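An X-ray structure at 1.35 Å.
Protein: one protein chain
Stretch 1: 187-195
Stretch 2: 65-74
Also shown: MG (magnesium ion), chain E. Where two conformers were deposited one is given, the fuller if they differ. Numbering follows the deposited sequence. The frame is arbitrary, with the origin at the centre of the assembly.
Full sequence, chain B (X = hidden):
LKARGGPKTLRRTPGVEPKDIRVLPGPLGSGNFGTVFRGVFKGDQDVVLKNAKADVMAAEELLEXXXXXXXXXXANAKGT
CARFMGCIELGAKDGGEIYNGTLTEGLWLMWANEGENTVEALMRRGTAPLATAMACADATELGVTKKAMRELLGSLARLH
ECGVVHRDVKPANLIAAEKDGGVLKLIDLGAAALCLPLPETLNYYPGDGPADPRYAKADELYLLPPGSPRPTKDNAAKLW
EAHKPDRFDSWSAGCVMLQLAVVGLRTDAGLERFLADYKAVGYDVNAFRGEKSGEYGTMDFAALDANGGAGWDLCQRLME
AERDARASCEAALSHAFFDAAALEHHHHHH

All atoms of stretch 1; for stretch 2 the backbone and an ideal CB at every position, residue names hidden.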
ATOM      1  N   ILE B 187      -8.347  -4.158  15.169  1.00 10.43           N
ATOM      2  CA  ILE B 187      -7.987  -2.866  14.628  1.00  9.47           C
ATOM      3  C   ILE B 187      -8.252  -2.895  13.124  1.00  9.79           C
ATOM      4  O   ILE B 187      -8.523  -3.954  12.531  1.00 11.26           O
ATOM      5  CB  ILE B 187      -6.526  -2.497  14.864  1.00 11.44           C
ATOM      6  CG1 ILE B 187      -5.571  -3.530  14.256  1.00 12.80           C
ATOM      7  CG2 ILE B 187      -6.267  -2.337  16.367  1.00 17.45           C
ATOM      8  CD1 ILE B 187      -4.170  -2.968  14.000  1.00 18.77           C
ATOM      9  N   ASP B 188      -8.124  -1.715  12.499  1.00 11.27           N
ATOM     10  CA  ASP B 188      -7.967  -1.575  11.054  1.00 11.48           C
ATOM     11  C   ASP B 188      -9.275  -1.836  10.294  1.00 11.67           C
ATOM     12  O   ASP B 188      -9.477  -2.912   9.675  1.00 11.85           O
ATOM     13  CB  ASP B 188      -6.823  -2.431  10.511  1.00 12.17           C
ATOM     14  CG  ASP B 188      -6.736  -2.311   9.003  1.00 15.93           C
ATOM     15  OD1 ASP B 188      -7.155  -1.247   8.448  1.00 14.42           O
ATOM     16  OD2 ASP B 188      -6.326  -3.356   8.366  1.00 16.01           O
ATOM     17  N   LEU B 189     -10.157  -0.837  10.306  1.00 10.89           N
ATOM     18  CA  LEU B 189     -11.356  -0.851   9.515  1.00 11.09           C
ATOM     19  C   LEU B 189     -11.110  -0.184   8.150  1.00 11.42           C
ATOM     20  O   LEU B 189     -12.051   0.195   7.444  1.00 12.03           O
ATOM     21  CB  LEU B 189     -12.489  -0.122  10.258  1.00 11.25           C
ATOM     22  CG  LEU B 189     -12.973  -0.833  11.516  1.00 11.36           C
ATOM     23  CD1 LEU B 189     -13.663   0.120  12.474  1.00 13.97           C
ATOM     24  CD2 LEU B 189     -13.792  -2.089  11.252  1.00 14.88           C
ATOM     25  N   GLY B 190      -9.852  -0.197   7.698  1.00 12.03           N
ATOM     26  CA  GLY B 190      -9.515   0.478   6.429  1.00 12.22           C
ATOM     27  C   GLY B 190     -10.108  -0.161   5.181  1.00 12.93           C
ATOM     28  O   GLY B 190     -10.308   0.487   4.160  1.00 16.19           O
ATOM     29  N   ALA B 191     -10.427  -1.454   5.247  1.00 13.04           N
ATOM     30  CA  ALA B 191     -11.100  -2.125   4.142  1.00 14.76           C
ATOM     31  C   ALA B 191     -12.541  -2.491   4.456  1.00 12.81           C
ATOM     32  O   ALA B 191     -13.214  -3.152   3.676  1.00 14.23           O
ATOM     33  CB  ALA B 191     -10.349  -3.387   3.733  1.00 21.82           C
ATOM     34  N   ALA B 192     -13.026  -2.048   5.614  1.00 11.97           N
ATOM     35  CA  ALA B 192     -14.325  -2.453   6.041  1.00 12.60           C
ATOM     36  C   ALA B 192     -15.430  -1.846   5.180  1.00 13.64           C
ATOM     37  O   ALA B 192     -15.310  -0.726   4.626  1.00 15.49           O
ATOM     38  CB  ALA B 192     -14.527  -2.050   7.487  1.00 12.70           C
ATOM     39  N   ALA B 193     -16.527  -2.573   5.088  1.00 12.58           N
ATOM     40  CA  ALA B 193     -17.705  -2.132   4.348  1.00 13.24           C
ATOM     41  C   ALA B 193     -18.889  -1.926   5.272  1.00 13.70           C
ATOM     42  O   ALA B 193     -19.121  -2.745   6.172  1.00 13.83           O
ATOM     43  CB  ALA B 193     -18.092  -3.089   3.218  1.00 16.09           C
ATOM     44  N   LEU B 194     -19.597  -0.818   5.099  1.00 15.46           N
ATOM     45  CA  LEU B 194     -20.959  -0.704   5.645  1.00 14.46           C
ATOM     46  C   LEU B 194     -21.999  -1.159   4.613  1.00 15.60           C
ATOM     47  O   LEU B 194     -22.080  -0.591   3.516  1.00 17.73           O
ATOM     48  CB  LEU B 194     -21.245   0.732   6.144  1.00 17.53           C
ATOM     49  CG  LEU B 194     -22.643   0.931   6.727  1.00 17.12           C
ATOM     50  CD1 LEU B 194     -22.910   0.009   7.908  1.00 22.07           C
ATOM     51  CD2 LEU B 194     -22.825   2.404   7.098  1.00 18.73           C
ATOM     52  N   CYS B 195     -22.618  -2.308   4.887  1.00 16.81           N
ATOM     53  CA  CYS B 195     -23.323  -3.040   3.835  1.00 18.78           C
ATOM     54  C   CYS B 195     -24.814  -2.826   3.862  1.00 19.56           C
ATOM     55  O   CYS B 195     -25.526  -3.430   3.072  1.00 23.46           O
ATOM     56  CB  CYS B 195     -23.060  -4.533   4.019  1.00 18.30           C
ATOM     57  SG  CYS B 195     -21.320  -4.942   3.921  1.00 18.22           S
ATOM     58  N   UNK B  65     -13.670   7.065   4.201  1.00 12.86           N
ATOM     59  CA  UNK B  65     -14.546   5.934   4.453  0.50 13.44           C
ATOM     60  C   UNK B  65     -14.175   5.240   5.767  1.00 11.43           C
ATOM     61  O   UNK B  65     -15.078   4.872   6.570  1.00 12.40           O
ATOM     62  CB  UNK B  65     -14.480   4.943   3.289  0.50 13.44           C
ATOM     63  N   UNK B  66     -12.899   4.978   5.990  1.00 11.40           N
ATOM     64  CA  UNK B  66     -12.457   4.397   7.247  1.00 11.57           C
ATOM     65  C   UNK B  66     -12.933   5.249   8.423  1.00 10.39           C
ATOM     66  O   UNK B  66     -13.384   4.732   9.464  1.00 12.07           O
ATOM     67  CB  UNK B  66     -10.933   4.259   7.267  1.00 11.57           C
ATOM     68  N   UNK B  67     -12.879   6.567   8.278  1.00 11.35           N
ATOM     69  CA  UNK B  67     -13.378   7.463   9.317  1.00 12.08           C
ATOM     70  C   UNK B  67     -14.867   7.252   9.548  1.00 11.79           C
ATOM     71  O   UNK B  67     -15.260   7.092  10.729  1.00 11.96           O
ATOM     72  CB  UNK B  67     -13.105   8.921   8.943  1.00 12.08           C
ATOM     73  N   UNK B  68     -15.658   7.270   8.479  1.00 11.55           N
ATOM     74  CA  UNK B  68     -17.104   7.111   8.597  1.00 12.45           C
ATOM     75  C   UNK B  68     -17.428   5.763   9.305  1.00 11.75           C
ATOM     76  O   UNK B  68     -18.325   5.687  10.192  1.00 12.68           O
ATOM     77  CB  UNK B  68     -17.758   7.173   7.215  1.00 12.45           C
ATOM     78  N   UNK B  69     -16.789   4.679   8.863  1.00 11.48           N
ATOM     79  CA  UNK B  69     -17.080   3.348   9.447  1.00 10.75           C
ATOM     80  C   UNK B  69     -16.644   3.370  10.910  1.00 10.53           C
ATOM     81  O   UNK B  69     -17.342   2.784  11.762  1.00 12.18           O
ATOM     82  CB  UNK B  69     -16.368   2.229   8.684  1.00 10.75           C
ATOM     83  N   UNK B  70     -15.532   4.016  11.272  1.00 11.50           N
ATOM     84  CA  UNK B  70     -15.151   4.123  12.689  1.00 11.00           C
ATOM     85  C   UNK B  70     -16.170   4.892  13.507  1.00 11.28           C
ATOM     86  O   UNK B  70     -16.464   4.480  14.616  1.00 11.48           O
ATOM     87  CB  UNK B  70     -13.784   4.799  12.819  1.00 11.00           C
ATOM     88  N   UNK B  71     -16.775   5.929  12.950  1.00 12.66           N
ATOM     89  CA  UNK B  71     -17.837   6.608  13.703  1.00 12.81           C
ATOM     90  C   UNK B  71     -19.016   5.666  13.873  1.00 12.61           C
ATOM     91  O   UNK B  71     -19.644   5.632  14.936  1.00 13.69           O
ATOM     92  CB  UNK B  71     -18.276   7.894  13.001  1.00 12.81           C
ATOM     93  N   UNK B  72     -19.370   4.918  12.830  1.00 12.24           N
ATOM     94  CA  UNK B  72     -20.480   3.957  12.938  1.00 11.73           C
ATOM     95  C   UNK B  72     -20.221   2.923  14.023  1.00 11.47           C
ATOM     96  O   UNK B  72     -21.142   2.587  14.791  1.00 13.99           O
ATOM     97  CB  UNK B  72     -20.708   3.252  11.599  1.00 11.73           C
ATOM     98  N   UNK B  73     -19.021   2.360  14.017  1.00 11.03           N
ATOM     99  CA  UNK B  73     -18.647   1.331  15.013  1.00 12.89           C
ATOM    100  C   UNK B  73     -18.591   1.898  16.428  1.00 12.75           C
ATOM    101  O   UNK B  73     -19.011   1.237  17.392  1.00 13.71           O
ATOM    102  CB  UNK B  73     -17.291   0.718  14.658  1.00 12.89           C
ATOM    103  N   UNK B  74     -18.121   3.130  16.565  1.00 13.19           N
ATOM    104  CA  UNK B  74     -18.082   3.759  17.866  1.00 12.46           C
ATOM    105  C   UNK B  74     -19.512   3.940  18.408  1.00 14.26           C
ATOM    106  O   UNK B  74     -19.763   3.732  19.603  1.00 16.34           O
ATOM    107  CB  UNK B  74     -17.355   5.103  17.784  1.00 12.46           C
TER
HETATM  108 MG    MG E 601      -5.748  -3.821   6.435  1.00 18.83          MG

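Stretch 2 is helical throughout, so its side chains sweep round an axis and only some of them meet stretch 1, a loop that runs through the type I turn L189 to A192 into a short strand.

Position 65 points its CA-to-CB bond toward stretch 1, yet the ideal CB finds nothing there within 5.5 Å. Many small or medium side chains would suit; the deposited C65 makes no contact.

Position 66 is the closest backbone approach, its CA 5.0 Å from the CA of G190. The bond points sideways, and the ideal CB lies 4.1 Å from G190 CA, beside the glycine. A long chain could run past it toward D188. Beside an acid that binds magnesium through OD2, a basic or amide end might seem the obvious choice, but an acid would also fit if something spaced its charge from D188. It is E66, extended with chi1 and chi2 both t. OE1 lies 3.5 Å from G190 CA. The like charges D188 OD1 and E66 OE2 stay 4.5 Å apart, and water 2 donates to both, easing their proximity.

Positions 67 and 68 are out of reach, so stretch 1 sets no preference. They hold M67 and D68.

Position 69 points toward stretch 1, its ideal CB 4.8 Å from both L189 CB and A192 CB. This apolar setting suits valine, isoleucine, leucine or perhaps alanine. V69 fills it: CG1 lies 4.3 Å from L189 CB and 4.0 Å from A192 CB, so one methyl touches both residues.

Position 70 points sideways, with its ideal CB 4.7 Å from L189 CD1. A modest apolar group would fit, as would a polar one reaching toward the backbone N of L189. N70 takes the polar course: ND2 donates to E66 O at 2.9 Å, back along the helix, and to water 1, which also accepts from L189 N and donates to E66 OE2.

Position 71 is out of reach; Y71 owes nothing to this contact.

Position 72 points toward stretch 1, its ideal CB 5.0 Å from L194 CD2. An aliphatic chain or a flat ring could cover that leucine. H72 lays a ring face against it, a CH-pi contact with L194 CD1 4.0 Å from the ring centroid.

Position 73 also points toward, its ideal CB 4.3 Å from L189 CD1, favouring a compact apolar residue. V73 brings CG2 to 4.0 Å from L189 CD1.

Position 74 is again out of reach, and holds H74.

Stretch 2 (65-74) CEMDVNYHVH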
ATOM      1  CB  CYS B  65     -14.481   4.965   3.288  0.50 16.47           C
ATOM      2  SG  CYS B  65     -15.860   3.821   3.311  0.50 18.08           S
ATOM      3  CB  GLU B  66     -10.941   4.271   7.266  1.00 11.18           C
ATOM      4  CG  GLU B  66     -10.435   3.703   8.573  1.00 11.99           C
ATOM      5  CD  GLU B  66      -8.968   3.331   8.532  1.00 11.40           C
ATOM      6  OE1 GLU B  66      -8.345   3.571   7.462  1.00 12.25           O
ATOM      7  OE2 GLU B  66      -8.436   2.873   9.566  1.00 13.09           O
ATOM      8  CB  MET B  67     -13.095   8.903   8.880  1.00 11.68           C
ATOM      9  CG  MET B  67     -13.608   9.891   9.920  1.00 12.47           C
ATOM     10  SD  MET B  67     -13.069  11.617   9.578  1.00 14.43           S
ATOM     11  CE  MET B  67     -14.013  11.960   8.108  1.00 17.13           C
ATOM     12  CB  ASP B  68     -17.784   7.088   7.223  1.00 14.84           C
ATOM     13  CG  ASP B  68     -17.719   8.422   6.482  1.00 20.47           C
ATOM     14  OD1 ASP B  68     -17.526   9.465   7.131  1.00 24.24           O
ATOM     15  OD2 ASP B  68     -17.944   8.413   5.232  1.00 23.67           O
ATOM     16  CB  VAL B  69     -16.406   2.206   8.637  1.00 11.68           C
ATOM     17  CG1 VAL B  69     -16.549   0.868   9.366  1.00 13.09           C
ATOM     18  CG2 VAL B  69     -16.965   2.152   7.221  1.00 14.20           C
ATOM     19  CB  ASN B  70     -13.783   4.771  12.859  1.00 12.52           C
ATOM     20  CG  ASN B  70     -12.665   3.744  12.864  1.00  9.86           C
ATOM     21  OD1 ASN B  70     -12.359   3.176  13.912  1.00 11.45           O
ATOM     22  ND2 ASN B  70     -12.052   3.503  11.704  1.00 11.30           N
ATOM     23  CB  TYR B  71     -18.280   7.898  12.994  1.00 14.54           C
ATOM     24  CG  TYR B  71     -17.375   9.074  13.277  1.00 12.80           C
ATOM     25  CD1 TYR B  71     -17.425   9.725  14.508  1.00 13.61           C
ATOM     26  CD2 TYR B  71     -16.545   9.607  12.299  1.00 13.33           C
ATOM     27  CE1 TYR B  71     -16.646  10.849  14.810  1.00 14.73           C
ATOM     28  CE2 TYR B  71     -15.789  10.751  12.565  1.00 14.38           C
ATOM     29  CZ  TYR B  71     -15.800  11.343  13.813  1.00 14.20           C
ATOM     30  OH  TYR B  71     -15.018  12.448  14.067  1.00 15.39           O
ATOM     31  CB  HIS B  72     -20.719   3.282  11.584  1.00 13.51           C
ATOM     32  CG  HIS B  72     -21.949   2.432  11.531  1.00 13.35           C
ATOM     33  ND1 HIS B  72     -23.198   2.954  11.467  1.00 16.83           N
ATOM     34  CD2 HIS B  72     -22.078   1.049  11.516  1.00 14.61           C
ATOM     35  CE1 HIS B  72     -24.081   1.938  11.425  1.00 19.07           C
ATOM     36  NE2 HIS B  72     -23.389   0.772  11.427  1.00 14.71           N
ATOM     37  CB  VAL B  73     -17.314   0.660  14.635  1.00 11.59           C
ATOM     38  CG1 VAL B  73     -16.778  -0.229  15.763  1.00 13.59           C
ATOM     39  CG2 VAL B  73     -17.543  -0.175  13.383  1.00 13.06           C
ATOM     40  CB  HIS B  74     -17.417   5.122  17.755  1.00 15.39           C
ATOM     41  CG  HIS B  74     -17.367   5.837  19.072  1.00 15.15           C
ATOM     42  ND1 HIS B  74     -16.347   5.693  19.936  1.00 20.37           N
ATOM     43  CD2 HIS B  74     -18.292   6.685  19.673  1.00 18.02           C
ATOM     44  CE1 HIS B  74     -16.569   6.467  21.014  1.00 24.75           C
ATOM     45  NE2 HIS B  74     -17.757   7.078  20.849  1.00 24.87           N
TER
HETATM   46  O   HOH W   1      -9.706   1.637  11.635  1.00 11.29           O
HETATM   47  O   HOH W   2      -6.411   1.272   9.410  1.00 16.78           O
HETATM   48  O   HOH W   3      -7.674  -3.485   5.754  1.00 21.20           O
HETATM   49  O   HOH W   4      -5.444  -1.711   6.289  1.00 24.32           O
HETATM   50  O   HOH W   5      -3.875  -3.977   7.146  1.00 21.73           O
HETATM   51  O   HOH W   6      -5.135  -4.088   4.549  1.00 21.12           O
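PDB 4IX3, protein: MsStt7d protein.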